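Local structure of acyl-coenzyme A thioesterase THEM4 (Rhodococcus sp., 2OV9) at the interface of chains A and B. The protein probably hydrolyses medium- and long-chain fatty acyl-coenzyme A thioesters, releasing the free fatty acid and coenzyme A. Coordinates in Å, arbitrary orientation; residue numbers count along the deposited sequence, not the author numbering. Chains: chain A/B, Hypothetical protein.

The interface of chains A and B. Residues chain A 55, 58-59, 62-63, 66; chain B 33, 36-37.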
ATOM      1  N   ALA A  55      11.859  -5.769 -20.140  1.00 34.89           N
ATOM      2  CA  ALA A  55      10.939  -6.731 -19.576  1.00 34.77           C
ATOM      3  C   ALA A  55      11.582  -8.112 -19.596  1.00 35.24           C
ATOM      4  O   ALA A  55      11.457  -8.853 -18.633  1.00 36.07           O
ATOM      5  CB  ALA A  55       9.612  -6.736 -20.316  1.00 34.04           C
ATOM      6  N   LEU A  58      14.036  -8.271 -16.623  1.00 36.70           N
ATOM      7  CA  LEU A  58      13.340  -8.351 -15.322  1.00 35.67           C
ATOM      8  C   LEU A  58      12.764  -9.757 -15.120  1.00 36.24           C
ATOM      9  O   LEU A  58      12.843 -10.323 -14.031  1.00 34.86           O
ATOM     10  CB  LEU A  58      12.262  -7.272 -15.226  1.00 35.61           C
ATOM     11  CG  LEU A  58      12.803  -5.837 -15.102  1.00 34.83           C
ATOM     12  CD1 LEU A  58      11.674  -4.842 -15.402  1.00 37.92           C
ATOM     13  CD2 LEU A  58      13.353  -5.586 -13.711  1.00 38.14           C
ATOM     14  N   ASN A  59      12.195 -10.307 -16.183  1.00 36.37           N
ATOM     15  CA  ASN A  59      11.735 -11.684 -16.144  1.00 37.22           C
ATOM     16  C   ASN A  59      12.861 -12.689 -15.895  1.00 37.58           C
ATOM     17  O   ASN A  59      12.673 -13.684 -15.164  1.00 37.18           O
ATOM     18  CB  ASN A  59      10.955 -12.016 -17.423  1.00 37.00           C
ATOM     19  CG  ASN A  59       9.519 -11.538 -17.362  1.00 38.18           C
ATOM     20  OD1 ASN A  59       8.984 -10.940 -18.316  1.00 40.69           O
ATOM     21  ND2 ASN A  59       8.889 -11.775 -16.245  1.00 32.56           N
ATOM     22  N   ALA A  62      13.783 -12.404 -12.323  1.00 35.33           N
ATOM     23  CA  ALA A  62      12.768 -12.998 -11.483  1.00 34.98           C
ATOM     24  C   ALA A  62      12.929 -14.509 -11.504  1.00 34.59           C
ATOM     25  O   ALA A  62      12.922 -15.149 -10.447  1.00 35.09           O
ATOM     26  CB  ALA A  62      11.383 -12.580 -11.944  1.00 34.01           C
ATOM     27  N   GLY A  63      13.139 -15.073 -12.693  1.00 33.99           N
ATOM     28  CA  GLY A  63      13.396 -16.516 -12.822  1.00 33.54           C
ATOM     29  C   GLY A  63      14.564 -16.932 -11.936  1.00 34.31           C
ATOM     30  O   GLY A  63      14.476 -17.922 -11.209  1.00 33.95           O
ATOM     31  N   GLU A  66      13.517 -16.815  -8.266  1.00 34.77           N
ATOM     32  CA  GLU A  66      12.601 -17.931  -8.068  1.00 35.77           C
ATOM     33  C   GLU A  66      13.305 -19.271  -7.942  1.00 35.70           C
ATOM     34  O   GLU A  66      12.923 -20.094  -7.093  1.00 34.97           O
ATOM     35  CB  GLU A  66      11.579 -17.992  -9.210  1.00 35.83           C
ATOM     36  CG  GLU A  66      10.528 -16.884  -9.143  1.00 37.47           C
ATOM     37  CD  GLU A  66       9.849 -16.634 -10.481  1.00 39.10           C
ATOM     38  OE1 GLU A  66      10.078 -17.409 -11.438  1.00 37.82           O
ATOM     39  OE2 GLU A  66       9.092 -15.646 -10.581  1.00 38.26           O
TER
ATOM     40  N   ALA B  33       6.728  -7.586 -14.998  1.00 36.76           N
ATOM     41  CA  ALA B  33       7.986  -8.264 -14.699  1.00 35.96           C
ATOM     42  C   ALA B  33       8.574  -7.743 -13.384  1.00 36.49           C
ATOM     43  O   ALA B  33       9.065  -8.531 -12.568  1.00 36.70           O
ATOM     44  CB  ALA B  33       8.962  -8.065 -15.833  1.00 36.27           C
ATOM     45  N   ARG B  36       6.825  -9.241 -10.542  1.00 33.92           N
ATOM     46  CA  ARG B  36       7.275 -10.624 -10.385  1.00 35.01           C
ATOM     47  C   ARG B  36       8.602 -10.665  -9.596  1.00 35.43           C
ATOM     48  O   ARG B  36       8.819 -11.557  -8.768  1.00 35.19           O
ATOM     49  CB  ARG B  36       7.421 -11.260 -11.772  1.00 35.39           C
ATOM     50  CG  ARG B  36       7.794 -12.695 -11.755  1.00 36.59           C
ATOM     51  CD  ARG B  36       8.185 -13.173 -13.141  1.00 38.11           C
ATOM     52  NE  ARG B  36       8.752 -14.514 -13.069  1.00 36.37           N
ATOM     53  CZ  ARG B  36       9.234 -15.174 -14.115  1.00 39.63           C
ATOM     54  NH1 ARG B  36       9.222 -14.614 -15.335  1.00 36.70           N
ATOM     55  NH2 ARG B  36       9.727 -16.401 -13.944  1.00 36.86           N
ATOM     56  N   VAL B  37       9.475  -9.710  -9.879  1.00 35.25           N
ATOM     57  CA  VAL B  37      10.731  -9.524  -9.145  1.00 35.62           C
ATOM     58  C   VAL B  37      10.470  -9.197  -7.651  1.00 36.27           C
ATOM     59  O   VAL B  37      11.102  -9.801  -6.763  1.00 35.58           O
ATOM     60  CB  VAL B  37      11.600  -8.391  -9.775  1.00 36.23           C
ATOM     61  CG1 VAL B  37      12.745  -7.986  -8.837  1.00 34.85           C
ATOM     62  CG2 VAL B  37      12.130  -8.785 -11.157  1.00 35.87           C
TER
HETATM   63  O   HOH W   1       8.000 -14.078  -8.793  1.00 31.39           O
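A:Leu58, A:Asn59, A:Ala62 and A:Glu66 line the face of helix 51-67 that lies along B:Ala33, B:Arg36 and B:Val37 of helix 26-43, the two backbones running in roughly the same direction. The pair illustrates how one long cation can clamp a helical interface, here within a two-fold assembly that is probably the functional dimer, as hotdog thioesterases commonly are. CG of B:Arg36 stands anti to the backbone N (chi1 -176°), and the extended chain carries the guanidinium across to A:Glu66. There the grip is side-on: NH2 donates to OE1 at 2.7 Å and NE to OE2 at 2.8 Å, both nearly straight. Each carboxylate oxygen is met on its syn side, although the two planes are turned 29° apart, and this paired salt bridge restrains both groups from rotating. A:Ala62 supports the aliphatic stem, its CB lying 3.5 Å from CD of B:Arg36. A methionine in place of B:Arg36 would probably leave the A:Glu66 carboxylate without its cationic mate. At the guanidinium edge, A:Asn59 ND2 sits 3.0 Å from B:Arg36 NH1, a doubtful donor-donor pairing that a flipped amide might relieve. Further along, the A:Leu58 and B:Ala33 CB atoms pack tightly at 3.4 Å. A water completes the clasp, 2.6 Å from A:Glu66 OE2 and 2.7 Å from the backbone O of B:Arg36.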